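Local coordinates for uncharacterized protein, DUF633, LMOf2365_1472 (Listeria monocytogenes str. 4b F2365, PDB 3GNL), which is of unknown function but probably acts as an S-adenosylmethionine-dependent tRNA (adenine(22)-N(1))-methyltransferase, at residues R11-V15 with V155-M159; Y18-E23 with T119-L123; M99-R105 with P125-Q131; S136-L142 with K166-W170. The contacts are given in a common frame with arbitrary orientation. Where two conformers were deposited one is given. Numbering follows the deposited sequence.

Interaction 1: R11-V15 with V155-M159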
loop_
_atom_site.group_PDB
_atom_site.type_symbol
_atom_site.label_atom_id
_atom_site.label_comp_id
_atom_site.label_asym_id
_atom_site.label_seq_id
_atom_site.Cartn_x
_atom_site.Cartn_y
_atom_site.Cartn_z
ATOM N N ARG A 11 3.667 11.629 -1.460
ATOM C CA ARG A 11 3.116 10.269 -1.352
ATOM C C ARG A 11 2.392 9.874 -2.644
ATOM O O ARG A 11 2.636 8.783 -3.215
ATOM C CB ARG A 11 2.176 10.185 -0.135
ATOM C CG ARG A 11 1.513 8.830 0.077
ATOM C CD ARG A 11 0.560 8.901 1.256
ATOM N NE ARG A 11 -0.536 9.820 0.966
ATOM C CZ ARG A 11 -1.734 9.459 0.500
ATOM N NH1 ARG A 11 -2.022 8.183 0.267
ATOM N NH2 ARG A 11 -2.650 10.390 0.227
ATOM N N LEU A 12 1.463 10.717 -3.083
ATOM C CA LEU A 12 0.710 10.380 -4.289
ATOM C C LEU A 12 1.535 10.487 -5.544
ATOM O O LEU A 12 1.287 9.730 -6.472
ATOM C CB LEU A 12 -0.598 11.182 -4.393
ATOM C CG LEU A 12 -1.644 10.776 -3.353
ATOM C CD1 LEU A 12 -2.798 11.804 -3.466
ATOM C CD2 LEU A 12 -2.136 9.341 -3.505
ATOM N N GLU A 13 2.536 11.363 -5.556
ATOM C CA GLU A 13 3.447 11.483 -6.676
ATOM C C GLU A 13 4.239 10.173 -6.802
ATOM O O GLU A 13 4.415 9.638 -7.924
ATOM C CB GLU A 13 4.391 12.653 -6.460
ATOM C CG GLU A 13 5.402 12.849 -7.609
ATOM C CD GLU A 13 6.223 14.106 -7.440
ATOM O OE1 GLU A 13 6.969 14.219 -6.444
ATOM O OE2 GLU A 13 6.107 15.009 -8.293
ATOM N N LYS A 14 4.650 9.623 -5.665
ATOM C CA LYS A 14 5.407 8.370 -5.717
ATOM C C LYS A 14 4.539 7.251 -6.226
ATOM O O LYS A 14 4.968 6.451 -7.041
ATOM C CB LYS A 14 6.112 8.050 -4.365
ATOM C CG LYS A 14 7.091 6.863 -4.458
ATOM C CD LYS A 14 8.215 7.200 -5.464
ATOM C CE LYS A 14 9.390 6.276 -5.324
ATOM N NZ LYS A 14 10.414 6.643 -6.361
ATOM N N VAL A 15 3.283 7.182 -5.739
ATOM C CA VAL A 15 2.359 6.177 -6.195
ATOM C C VAL A 15 2.174 6.275 -7.740
ATOM O O VAL A 15 2.250 5.253 -8.442
ATOM C CB VAL A 15 1.002 6.310 -5.433
ATOM C CG1 VAL A 15 -0.041 5.479 -6.085
ATOM C CG2 VAL A 15 1.164 5.919 -3.950
ATOM N N VAL A 155 5.874 8.064 8.053
ATOM C CA VAL A 155 6.570 7.190 7.072
ATOM C C VAL A 155 5.532 6.373 6.288
ATOM O O VAL A 155 4.675 5.743 6.890
ATOM C CB VAL A 155 7.637 6.280 7.745
ATOM C CG1 VAL A 155 8.349 5.387 6.712
ATOM C CG2 VAL A 155 8.684 7.134 8.379
ATOM N N TYR A 156 5.642 6.346 4.951
ATOM C CA TYR A 156 4.707 5.620 4.114
ATOM C C TYR A 156 5.471 4.631 3.258
ATOM O O TYR A 156 6.499 4.960 2.659
ATOM C CB TYR A 156 3.998 6.569 3.143
ATOM C CG TYR A 156 3.171 7.613 3.814
ATOM C CD1 TYR A 156 1.924 7.284 4.331
ATOM C CD2 TYR A 156 3.652 8.914 3.959
ATOM C CE1 TYR A 156 1.138 8.243 5.009
ATOM C CE2 TYR A 156 2.875 9.907 4.636
ATOM C CZ TYR A 156 1.625 9.541 5.137
ATOM O OH TYR A 156 0.825 10.480 5.808
ATOM N N GLU A 157 4.909 3.449 3.122
ATOM C CA GLU A 157 5.440 2.409 2.232
ATOM C C GLU A 157 4.512 2.228 1.040
ATOM O O GLU A 157 3.275 2.317 1.177
ATOM C CB GLU A 157 5.560 1.075 2.977
ATOM C CG GLU A 157 6.627 1.037 4.101
ATOM C CD GLU A 157 6.277 -0.007 5.141
ATOM O OE1 GLU A 157 5.209 0.109 5.824
ATOM O OE2 GLU A 157 7.063 -0.934 5.286
ATOM N N ILE A 158 5.134 1.971 -0.114
ATOM C CA ILE A 158 4.398 1.718 -1.389
ATOM C C ILE A 158 4.949 0.412 -1.942
ATOM O O ILE A 158 6.143 0.128 -1.831
ATOM C CB ILE A 158 4.642 2.863 -2.396
ATOM C CG1 ILE A 158 4.090 4.172 -1.786
ATOM C CG2 ILE A 158 3.973 2.550 -3.777
ATOM C CD1 ILE A 158 4.590 5.380 -2.473
HETATM N N MSE A 159 4.075 -0.418 -2.484
HETATM C CA MSE A 159 4.541 -1.655 -3.106
HETATM C C MSE A 159 3.846 -1.818 -4.457
HETATM O O MSE A 159 2.676 -1.480 -4.614
HETATM C CB MSE A 159 4.272 -2.873 -2.214
HETATM C CG MSE A 159 2.849 -3.246 -1.997
HETATM SE SE MSE A 159 2.793 -4.853 -0.811
HETATM C CE MSE A 159 3.126 -3.896 0.849
#
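Start at Tyr-156, the first residue of strand 155-159 to meet helix 11-15. Its ring lies flat beneath the Arg-11 side chain: CD of Arg-11 sits 3.7 Å from the centroid of the Tyr-156 ring and only 10° off the normal, a CH-pi contact over the face. The guanidinium itself is far from the ring, so any cation-pi attraction is weak; its NH1 instead hydrogen-bonds to Gln-124. Glu-157 turns to the other face of the sheet. Ile-158 comes back to the helix, its CD1 reaching 3.5 Å from Lys-14 CG, 3.8 Å from Val-15 CG2 and 4.0 Å from Arg-11 O, so one methyl touches residues at both ends of a helical turn, from Arg-11 to Val-15. Met-159, a selenomethionine, again faces away, against Leu-132 and Arg-133. The axes of the two short segments run nearly parallel, 13° apart in direction, and come within 9.6 Å. Helix 10-16 thus lies over the sheet where strand 154-163 sits between strands 120-125 and 141-151, while helix 129-139 covers the opposite face.

Interaction 2: Y18-E23 with T119-L123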
loop_
_atom_site.group_PDB
_atom_site.type_symbol
_atom_site.label_atom_id
_atom_site.label_comp_id
_atom_site.label_asym_id
_atom_site.label_seq_id
_atom_site.Cartn_x
_atom_site.Cartn_y
_atom_site.Cartn_z
ATOM N N TYR A 18 4.629 4.950 -10.632
ATOM C CA TYR A 18 4.587 3.560 -11.056
ATOM C C TYR A 18 3.581 3.300 -12.155
ATOM O O TYR A 18 3.439 2.173 -12.598
ATOM C CB TYR A 18 4.356 2.646 -9.859
ATOM C CG TYR A 18 5.528 2.686 -8.884
ATOM C CD1 TYR A 18 6.790 2.186 -9.255
ATOM C CD2 TYR A 18 5.362 3.202 -7.603
ATOM C CE1 TYR A 18 7.875 2.216 -8.359
ATOM C CE2 TYR A 18 6.447 3.227 -6.667
ATOM C CZ TYR A 18 7.679 2.717 -7.065
ATOM O OH TYR A 18 8.747 2.740 -6.175
ATOM N N ILE A 19 2.914 4.361 -12.615
ATOM C CA ILE A 19 1.967 4.239 -13.754
ATOM C C ILE A 19 2.742 4.813 -14.925
ATOM O O ILE A 19 3.081 5.963 -14.911
ATOM C CB ILE A 19 0.706 5.102 -13.511
ATOM C CG1 ILE A 19 -0.053 4.583 -12.275
ATOM C CG2 ILE A 19 -0.209 5.093 -14.748
ATOM C CD1 ILE A 19 -1.183 5.504 -11.755
ATOM N N THR A 20 3.063 3.989 -15.931
ATOM C CA THR A 20 4.075 4.396 -16.907
ATOM C C THR A 20 3.739 4.117 -18.368
ATOM O O THR A 20 4.390 4.655 -19.261
ATOM C CB THR A 20 5.458 3.674 -16.601
ATOM O OG1 THR A 20 5.257 2.261 -16.616
ATOM C CG2 THR A 20 6.014 4.112 -15.248
ATOM N N LYS A 21 2.774 3.260 -18.605
ATOM C CA LYS A 21 2.634 2.660 -19.943
ATOM C C LYS A 21 1.337 3.055 -20.643
ATOM O O LYS A 21 0.730 2.235 -21.360
ATOM C CB LYS A 21 2.722 1.148 -19.830
ATOM C CG LYS A 21 4.056 0.637 -19.268
ATOM C CD LYS A 21 3.858 -0.714 -18.581
ATOM C CE LYS A 21 3.361 -1.771 -19.558
ATOM N NZ LYS A 21 2.779 -2.933 -18.853
ATOM N N ASN A 22 0.890 4.291 -20.414
ATOM C CA ASN A 22 -0.394 4.739 -20.989
ATOM C C ASN A 22 -1.501 3.685 -20.688
ATOM O O ASN A 22 -2.204 3.203 -21.568
ATOM C CB ASN A 22 -0.230 5.006 -22.504
ATOM C CG ASN A 22 -1.416 5.756 -23.113
ATOM O OD1 ASN A 22 -1.972 5.319 -24.123
ATOM N ND2 ASN A 22 -1.793 6.895 -22.518
ATOM N N GLU A 23 -1.639 3.362 -19.398
ATOM C CA GLU A 23 -2.477 2.268 -18.868
ATOM C C GLU A 23 -3.943 2.649 -18.595
ATOM O O GLU A 23 -4.248 3.828 -18.423
ATOM C CB GLU A 23 -1.824 1.780 -17.525
ATOM C CG GLU A 23 -0.274 2.041 -17.536
ATOM C CD GLU A 23 0.462 1.562 -16.295
ATOM O OE1 GLU A 23 -0.209 1.258 -15.294
ATOM O OE2 GLU A 23 1.716 1.553 -16.336
ATOM N N THR A 119 -2.739 -6.447 -14.534
ATOM C CA THR A 119 -1.313 -6.822 -14.571
ATOM C C THR A 119 -0.402 -6.039 -13.588
ATOM O O THR A 119 0.827 -6.251 -13.518
ATOM C CB THR A 119 -0.732 -6.706 -15.998
ATOM O OG1 THR A 119 -1.023 -5.408 -16.541
ATOM C CG2 THR A 119 -1.334 -7.779 -16.933
ATOM N N LYS A 120 -0.997 -5.090 -12.866
ATOM C CA LYS A 120 -0.201 -4.284 -11.940
ATOM C C LYS A 120 -1.077 -3.811 -10.805
ATOM O O LYS A 120 -2.204 -3.348 -11.025
ATOM C CB LYS A 120 0.481 -3.128 -12.652
ATOM C CG LYS A 120 1.407 -2.248 -11.770
ATOM C CD LYS A 120 2.461 -1.431 -12.524
ATOM C CE LYS A 120 1.822 -0.542 -13.596
ATOM N NZ LYS A 120 2.948 0.144 -14.239
ATOM N N LEU A 121 -0.591 -3.961 -9.563
ATOM C CA LEU A 121 -1.246 -3.338 -8.400
ATOM C C LEU A 121 -0.226 -2.395 -7.812
ATOM O O LEU A 121 0.955 -2.728 -7.682
ATOM C CB LEU A 121 -1.653 -4.351 -7.304
ATOM C CG LEU A 121 -2.532 -5.528 -7.693
ATOM C CD1 LEU A 121 -2.667 -6.593 -6.563
ATOM C CD2 LEU A 121 -3.900 -5.002 -8.096
ATOM N N ILE A 122 -0.689 -1.201 -7.455
ATOM C CA ILE A 122 0.156 -0.243 -6.733
ATOM C C ILE A 122 -0.548 0.048 -5.399
ATOM O O ILE A 122 -1.681 0.620 -5.371
ATOM C CB ILE A 122 0.318 1.067 -7.483
ATOM C CG1 ILE A 122 0.944 0.807 -8.868
ATOM C CG2 ILE A 122 1.214 1.991 -6.676
ATOM C CD1 ILE A 122 0.734 1.978 -9.875
ATOM N N LEU A 123 0.041 -0.433 -4.294
ATOM C CA LEU A 123 -0.709 -0.397 -3.016
ATOM C C LEU A 123 0.088 0.457 -2.039
ATOM O O LEU A 123 1.326 0.385 -1.984
ATOM C CB LEU A 123 -0.866 -1.822 -2.451
ATOM C CG LEU A 123 -1.425 -2.845 -3.412
ATOM C CD1 LEU A 123 -1.499 -4.189 -2.649
ATOM C CD2 LEU A 123 -2.793 -2.402 -3.963
#
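Lys-120 does most of the work here, and its shape explains how. The chain leaves strand 120-123 extended through chi1 and chi2 (t, t), kinks once at chi3 (p) and straightens again at chi4 (t). That bend sets NZ 2.7 Å from Tyr-18 O and 2.8 Å from Glu-23 OE2, a hydrogen bond to a backbone carbonyl and a salt bridge from one ammonium. Glu-23 takes a chi1 of -28°, between wells, and its carboxylate folds back over its own loop: OE2 also accepts Thr-20 N at 2.8 Å and Lys-21 N at 3.0 Å. Its other oxygen, OE1, hydrogen-bonds to Thr-93 on strand 93-99. Ile-122, with the m,t rotamer, provides the apolar half, its CD1 lying 3.7 Å from Tyr-18 CB and 3.6 Å from Ile-19 CG1. Tyr-18, at chi1 m, starts toward the strand but carries its ring off to Ile-158 and Val-160 of strand 154-163. The buried carboxylate therefore has its charge balanced by Lys-120 and serves as a shared acceptor for two loop amides, so a single carboxylate oxygen gathers the turn leading into strand 23-28 through its amide bonds and, through its salt bridge to Lys-120, fastens it to strand 120-125.

Interaction 3: M99-R105 with P125-Q131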
loop_
_atom_site.group_PDB
_atom_site.type_symbol
_atom_site.label_atom_id
_atom_site.label_comp_id
_atom_site.label_asym_id
_atom_site.label_seq_id
_atom_site.Cartn_x
_atom_site.Cartn_y
_atom_site.Cartn_z
HETATM N N MSE A 99 -5.182 3.665 2.971
HETATM C CA MSE A 99 -6.084 2.821 3.777
HETATM C C MSE A 99 -5.207 1.867 4.548
HETATM O O MSE A 99 -4.082 1.583 4.150
HETATM C CB MSE A 99 -6.943 1.954 2.852
HETATM C CG MSE A 99 -7.920 2.715 2.063
HETATM SE SE MSE A 99 -8.999 1.445 1.110
HETATM C CE MSE A 99 -9.219 2.510 -0.533
ATOM N N GLY A 100 -5.759 1.262 5.599
ATOM C CA GLY A 100 -4.983 0.254 6.313
ATOM C C GLY A 100 -4.772 -1.006 5.494
ATOM O O GLY A 100 -5.639 -1.374 4.677
ATOM N N GLY A 101 -3.658 -1.674 5.761
ATOM C CA GLY A 101 -3.301 -2.946 5.087
ATOM C C GLY A 101 -4.361 -4.009 5.162
ATOM O O GLY A 101 -4.541 -4.727 4.188
ATOM N N THR A 102 -5.030 -4.168 6.317
ATOM C CA THR A 102 -6.079 -5.175 6.473
ATOM C C THR A 102 -7.261 -4.859 5.538
ATOM O O THR A 102 -7.779 -5.759 4.875
ATOM C CB THR A 102 -6.532 -5.308 7.953
ATOM O OG1 THR A 102 -5.369 -5.500 8.759
ATOM C CG2 THR A 102 -7.426 -6.500 8.140
ATOM N N LEU A 103 -7.645 -3.582 5.472
ATOM C CA LEU A 103 -8.769 -3.125 4.633
ATOM C C LEU A 103 -8.455 -3.368 3.162
ATOM O O LEU A 103 -9.325 -3.818 2.408
ATOM C CB LEU A 103 -9.098 -1.638 4.823
ATOM C CG LEU A 103 -10.297 -1.104 3.989
ATOM C CD1 LEU A 103 -11.566 -2.035 3.984
ATOM C CD2 LEU A 103 -10.691 0.305 4.403
ATOM N N ILE A 104 -7.226 -3.035 2.769
ATOM C CA ILE A 104 -6.776 -3.267 1.399
ATOM C C ILE A 104 -6.786 -4.740 1.070
ATOM O O ILE A 104 -7.237 -5.135 0.002
ATOM C CB ILE A 104 -5.348 -2.670 1.097
ATOM C CG1 ILE A 104 -5.364 -1.144 1.231
ATOM C CG2 ILE A 104 -4.892 -3.066 -0.321
ATOM C CD1 ILE A 104 -4.024 -0.437 1.023
ATOM N N ARG A 105 -6.305 -5.555 2.000
ATOM C CA ARG A 105 -6.293 -6.990 1.804
ATOM C C ARG A 105 -7.726 -7.467 1.575
ATOM O O ARG A 105 -7.969 -8.265 0.647
ATOM C CB ARG A 105 -5.676 -7.721 3.019
ATOM C CG ARG A 105 -5.494 -9.233 2.723
ATOM C CD ARG A 105 -4.595 -9.900 3.778
ATOM N NE ARG A 105 -4.362 -11.299 3.434
ATOM C CZ ARG A 105 -3.478 -12.105 4.033
ATOM N NH1 ARG A 105 -2.745 -11.681 5.063
ATOM N NH2 ARG A 105 -3.348 -13.361 3.605
ATOM N N PRO A 125 -0.346 1.053 1.838
ATOM C CA PRO A 125 -1.039 0.865 3.130
ATOM C C PRO A 125 -0.484 1.786 4.219
ATOM O O PRO A 125 0.725 2.016 4.284
ATOM C CB PRO A 125 -0.728 -0.575 3.486
ATOM C CG PRO A 125 0.684 -0.801 2.905
ATOM C CD PRO A 125 0.667 0.023 1.600
ATOM N N ASN A 126 -1.384 2.298 5.037
ATOM C CA ASN A 126 -1.039 3.235 6.116
ATOM C C ASN A 126 -0.659 2.493 7.403
ATOM O O ASN A 126 -0.203 3.115 8.347
ATOM C CB ASN A 126 -2.217 4.150 6.399
ATOM C CG ASN A 126 -2.385 5.234 5.344
ATOM O OD1 ASN A 126 -1.505 5.468 4.507
ATOM N ND2 ASN A 126 -3.506 5.886 5.380
ATOM N N ILE A 127 -0.913 1.188 7.447
ATOM C CA ILE A 127 -0.635 0.332 8.627
ATOM C C ILE A 127 -0.567 -1.084 8.112
ATOM O O ILE A 127 -1.193 -1.403 7.078
ATOM C CB ILE A 127 -1.772 0.494 9.742
ATOM C CG1 ILE A 127 -1.442 -0.226 11.068
ATOM C CG2 ILE A 127 -3.131 0.054 9.258
ATOM C CD1 ILE A 127 -2.524 0.076 12.206
ATOM N N ALA A 128 0.157 -1.941 8.825
ATOM C CA ALA A 128 0.160 -3.381 8.544
ATOM C C ALA A 128 0.446 -3.729 7.051
ATOM O O ALA A 128 -0.290 -4.551 6.452
ATOM C CB ALA A 128 -1.153 -3.997 9.011
ATOM N N ALA A 129 1.496 -3.121 6.526
ATOM C CA ALA A 129 1.946 -3.411 5.155
ATOM C C ALA A 129 2.197 -4.924 5.009
ATOM O O ALA A 129 1.910 -5.519 3.961
ATOM C CB ALA A 129 3.211 -2.625 4.826
ATOM N N TRP A 130 2.727 -5.565 6.050
ATOM C CA TRP A 130 3.030 -6.982 5.989
ATOM C C TRP A 130 1.817 -7.820 5.562
ATOM O O TRP A 130 2.006 -8.886 4.948
ATOM C CB TRP A 130 3.585 -7.486 7.351
ATOM C CG TRP A 130 2.547 -7.489 8.455
ATOM C CD1 TRP A 130 2.310 -6.481 9.347
ATOM C CD2 TRP A 130 1.610 -8.535 8.777
ATOM N NE1 TRP A 130 1.302 -6.828 10.213
ATOM C CE2 TRP A 130 0.844 -8.079 9.888
ATOM C CE3 TRP A 130 1.353 -9.815 8.247
ATOM C CZ2 TRP A 130 -0.159 -8.859 10.482
ATOM C CZ3 TRP A 130 0.357 -10.581 8.826
ATOM C CH2 TRP A 130 -0.387 -10.096 9.939
ATOM N N GLN A 131 0.596 -7.381 5.863
ATOM C CA GLN A 131 -0.624 -8.106 5.500
ATOM C C GLN A 131 -0.697 -8.252 3.983
ATOM O O GLN A 131 -1.139 -9.284 3.475
ATOM C CB GLN A 131 -1.873 -7.371 5.940
ATOM C CG GLN A 131 -2.125 -7.349 7.424
ATOM C CD GLN A 131 -2.971 -8.512 7.836
ATOM O OE1 GLN A 131 -3.210 -9.430 7.044
ATOM N NE2 GLN A 131 -3.424 -8.501 9.094
#
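Two backbone hydrogen bonds knit the segments where strands end and helices begin: Asn-126 N donates to Met-99 O at 2.9 Å, and Gly-101 N to Ile-127 O at 2.8 Å. The same Met-99 O takes a CA-H...O contact from Pro-125 CA at 3.3 Å. Close packing at the two glycines comes with this. Gly-100, the N-cap of helix 101-110, brings its CA within 3.5 Å of Ile-127 CG2. At Gly-101 a beta carbon would collide with the carbonyl oxygens of Ile-127 and Ala-128, so the loop can lie against the helix start only because no side chain is there. Apolar contact is modest: Ile-104 CD1 rests 4.1 Å from Pro-125 CB, in a layer that Leu-132 extends. Further along, polar side chains link the helices. Arg-105 NH1 donates to Gln-131 OE1 at 3.0 Å, the oxygen lying at the guanidinium edge, and salt bridges to Glu-109 and Glu-134 hold the arginine from both helices. The site joins the C-terminal ends of the adjacent parallel strands 93-99 and 120-125, the fourth and fifth of a class I, Rossmann-like methyltransferase sheet. In such enzymes the loop after the fourth strand commonly borders the active site, so the glycine-containing turn here probably lies near where the substrate adenine would bind.

Interaction 4: S136-L142 with K166-W170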
loop_
_atom_site.group_PDB
_atom_site.type_symbol
_atom_site.label_atom_id
_atom_site.label_comp_id
_atom_site.label_asym_id
_atom_site.label_seq_id
_atom_site.Cartn_x
_atom_site.Cartn_y
_atom_site.Cartn_z
ATOM N N SER A 136 0.383 -11.297 -1.081
ATOM C CA SER A 136 1.157 -11.503 -2.304
ATOM C C SER A 136 1.664 -12.944 -2.394
ATOM O O SER A 136 1.574 -13.579 -3.449
ATOM C CB SER A 136 2.283 -10.454 -2.345
ATOM O OG SER A 136 3.549 -10.975 -2.677
ATOM N N GLU A 137 2.156 -13.479 -1.285
ATOM C CA GLU A 137 2.591 -14.855 -1.242
ATOM C C GLU A 137 1.415 -15.820 -1.426
ATOM O O GLU A 137 1.558 -16.754 -2.236
ATOM C CB GLU A 137 3.232 -15.100 0.132
ATOM C CG GLU A 137 3.652 -16.529 0.373
ATOM C CD GLU A 137 4.515 -16.631 1.603
ATOM O OE1 GLU A 137 3.914 -16.842 2.701
ATOM O OE2 GLU A 137 5.761 -16.570 1.497
ATOM N N GLN A 138 0.299 -15.636 -0.715
ATOM C CA GLN A 138 -0.877 -16.546 -0.812
ATOM C C GLN A 138 -1.493 -16.553 -2.193
ATOM O O GLN A 138 -2.046 -17.566 -2.616
ATOM C CB GLN A 138 -1.973 -16.229 0.191
ATOM C CG GLN A 138 -1.643 -16.581 1.618
ATOM C CD GLN A 138 -2.677 -16.037 2.570
ATOM O OE1 GLN A 138 -3.653 -15.382 2.140
ATOM N NE2 GLN A 138 -2.489 -16.277 3.871
ATOM N N ASN A 139 -1.392 -15.430 -2.898
ATOM C CA ASN A 139 -2.039 -15.360 -4.211
ATOM C C ASN A 139 -1.076 -15.325 -5.399
ATOM O O ASN A 139 -1.493 -15.096 -6.533
ATOM C CB ASN A 139 -2.992 -14.176 -4.210
ATOM C CG ASN A 139 -4.136 -14.384 -3.255
ATOM O OD1 ASN A 139 -5.143 -14.977 -3.626
ATOM N ND2 ASN A 139 -3.997 -13.912 -1.992
ATOM N N ASN A 140 0.212 -15.568 -5.160
ATOM C CA ASN A 140 1.224 -15.534 -6.216
ATOM C C ASN A 140 1.239 -14.263 -7.059
ATOM O O ASN A 140 1.234 -14.309 -8.293
ATOM C CB ASN A 140 1.177 -16.793 -7.120
ATOM C CG ASN A 140 1.646 -18.062 -6.388
ATOM O OD1 ASN A 140 2.313 -17.995 -5.366
ATOM N ND2 ASN A 140 1.299 -19.219 -6.926
ATOM N N TRP A 141 1.294 -13.125 -6.366
ATOM C CA TRP A 141 1.692 -11.870 -6.977
ATOM C C TRP A 141 3.109 -11.502 -6.556
ATOM O O TRP A 141 3.399 -11.399 -5.335
ATOM C CB TRP A 141 0.737 -10.725 -6.612
ATOM C CG TRP A 141 -0.637 -10.838 -7.265
ATOM C CD1 TRP A 141 -1.561 -11.778 -7.045
ATOM C CD2 TRP A 141 -1.201 -9.927 -8.228
ATOM N NE1 TRP A 141 -2.687 -11.556 -7.837
ATOM C CE2 TRP A 141 -2.469 -10.424 -8.573
ATOM C CE3 TRP A 141 -0.723 -8.781 -8.869
ATOM C CZ2 TRP A 141 -3.306 -9.766 -9.500
ATOM C CZ3 TRP A 141 -1.554 -8.132 -9.814
ATOM C CH2 TRP A 141 -2.825 -8.632 -10.105
ATOM N N LEU A 142 4.012 -11.305 -7.498
ATOM C CA LEU A 142 5.343 -10.857 -7.192
ATOM C C LEU A 142 5.378 -9.374 -6.817
ATOM O O LEU A 142 4.718 -8.545 -7.448
ATOM C CB LEU A 142 6.262 -11.123 -8.389
ATOM C CG LEU A 142 7.764 -11.198 -8.319
ATOM C CD1 LEU A 142 8.267 -12.246 -7.268
ATOM C CD2 LEU A 142 8.252 -11.606 -9.704
ATOM N N LYS A 166 4.543 -18.616 -11.364
ATOM C CA LYS A 166 5.420 -19.390 -10.487
ATOM C C LYS A 166 5.047 -19.076 -9.027
ATOM O O LYS A 166 4.600 -17.948 -8.754
ATOM C CB LYS A 166 6.875 -18.999 -10.763
ATOM C CG LYS A 166 7.435 -19.650 -12.037
ATOM C CD LYS A 166 8.695 -18.965 -12.604
ATOM C CE LYS A 166 9.870 -18.784 -11.622
ATOM N NZ LYS A 166 10.440 -20.039 -10.973
ATOM N N PRO A 167 5.206 -20.049 -8.107
ATOM C CA PRO A 167 4.977 -19.743 -6.692
ATOM C C PRO A 167 5.788 -18.502 -6.296
ATOM O O PRO A 167 6.943 -18.334 -6.669
ATOM C CB PRO A 167 5.502 -20.985 -5.969
ATOM C CG PRO A 167 5.327 -22.118 -7.062
ATOM C CD PRO A 167 5.659 -21.448 -8.314
ATOM N N VAL A 168 5.126 -17.636 -5.523
ATOM C CA VAL A 168 5.808 -16.576 -4.793
ATOM C C VAL A 168 6.009 -17.070 -3.376
ATOM O O VAL A 168 5.059 -17.501 -2.712
ATOM C CB VAL A 168 4.988 -15.291 -4.860
ATOM C CG1 VAL A 168 5.641 -14.174 -4.041
ATOM C CG2 VAL A 168 4.869 -14.807 -6.322
ATOM N N THR A 169 7.270 -17.025 -2.967
ATOM C CA THR A 169 7.656 -17.515 -1.608
ATOM C C THR A 169 8.614 -16.530 -0.963
ATOM O O THR A 169 9.749 -16.365 -1.425
ATOM C CB THR A 169 8.332 -18.927 -1.682
ATOM O OG1 THR A 169 9.544 -18.845 -2.444
ATOM C CG2 THR A 169 7.385 -19.968 -2.284
ATOM N N TRP A 170 8.159 -15.865 0.109
ATOM C CA TRP A 170 9.007 -14.862 0.745
ATOM C C TRP A 170 9.688 -15.434 1.978
ATOM O O TRP A 170 9.317 -16.477 2.437
ATOM C CB TRP A 170 8.106 -13.697 1.221
ATOM C CG TRP A 170 7.419 -12.927 0.096
ATOM C CD1 TRP A 170 6.089 -12.692 -0.006
ATOM C CD2 TRP A 170 8.045 -12.386 -1.089
ATOM N NE1 TRP A 170 5.832 -11.981 -1.173
ATOM C CE2 TRP A 170 6.996 -11.792 -1.860
ATOM C CE3 TRP A 170 9.365 -12.323 -1.578
ATOM C CZ2 TRP A 170 7.236 -11.150 -3.099
ATOM C CZ3 TRP A 170 9.599 -11.657 -2.828
ATOM C CH2 TRP A 170 8.515 -11.087 -3.556
#
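Ser-136, in the last turns of helix 129-139, uses its hydroxyl twice: OG accepts a hydrogen bond from Trp-170 NE1 at 2.9 Å, in the plane of the indole, and donates to Trp-141 O at 2.7 Å. Next along, Glu-137 swings its side chain round to the loop, and its OE2 takes the backbone amide Trp-170 N at 2.9 Å; its CG also lies 3.5 Å from Val-168 O. The helix then ends in a Schellman motif. Asn-140 has positive phi, Trp-141 N returns to Ser-136 O at 3.0 Å, and the bond from Asn-140 N to Glu-137 O is weak at 3.4 Å. From this turn Asn-140 OD1 receives Val-168 N at 2.8 Å, almost linear, so loop amides two residues apart are each held by a side chain of the helix end. Trp-141 points its own indole away, toward Trp-135 and strand 154-163, but its backbone C lies 3.8 Å from Val-168 CG2. Leu-142 closes the patch, with CD1 3.9 Å from Trp-170 CH2 and 4.4 Å from Val-168 CG2. Val-168 and Trp-170 thus cover the tight helix-to-strand turn that opens the edge strand 141-151. That strand and 154-163 form the antiparallel pair which completes a class I methyltransferase sheet, and the loop leads out of it toward helix 172-177 and the C-terminal helices.

Overall arrangement
From the N terminus, interaction 1 opens first, at helix 10-16, and closes on strand 154-163, a long loop that encloses both interactions 2 and 3. Interaction 2 runs from 18-23 to 119-123; interaction 3 opens at 99-105 before that closure and ends at 125-131 after it, so the two cross. Interaction 4 starts once both have closed, inside the loop of interaction 1, and ends beyond it at 166-170, so 1 and 4 cross. Strands 120-125 and 154-163 are sheet neighbours, joining 1 to 2 through Met-159 and Leu-123. Helix 129-139 connects 3 to 4. Together they tie the N-terminal helix, central strands, flanking helices and antiparallel hairpin 141-163 at the sheet edge into one domain.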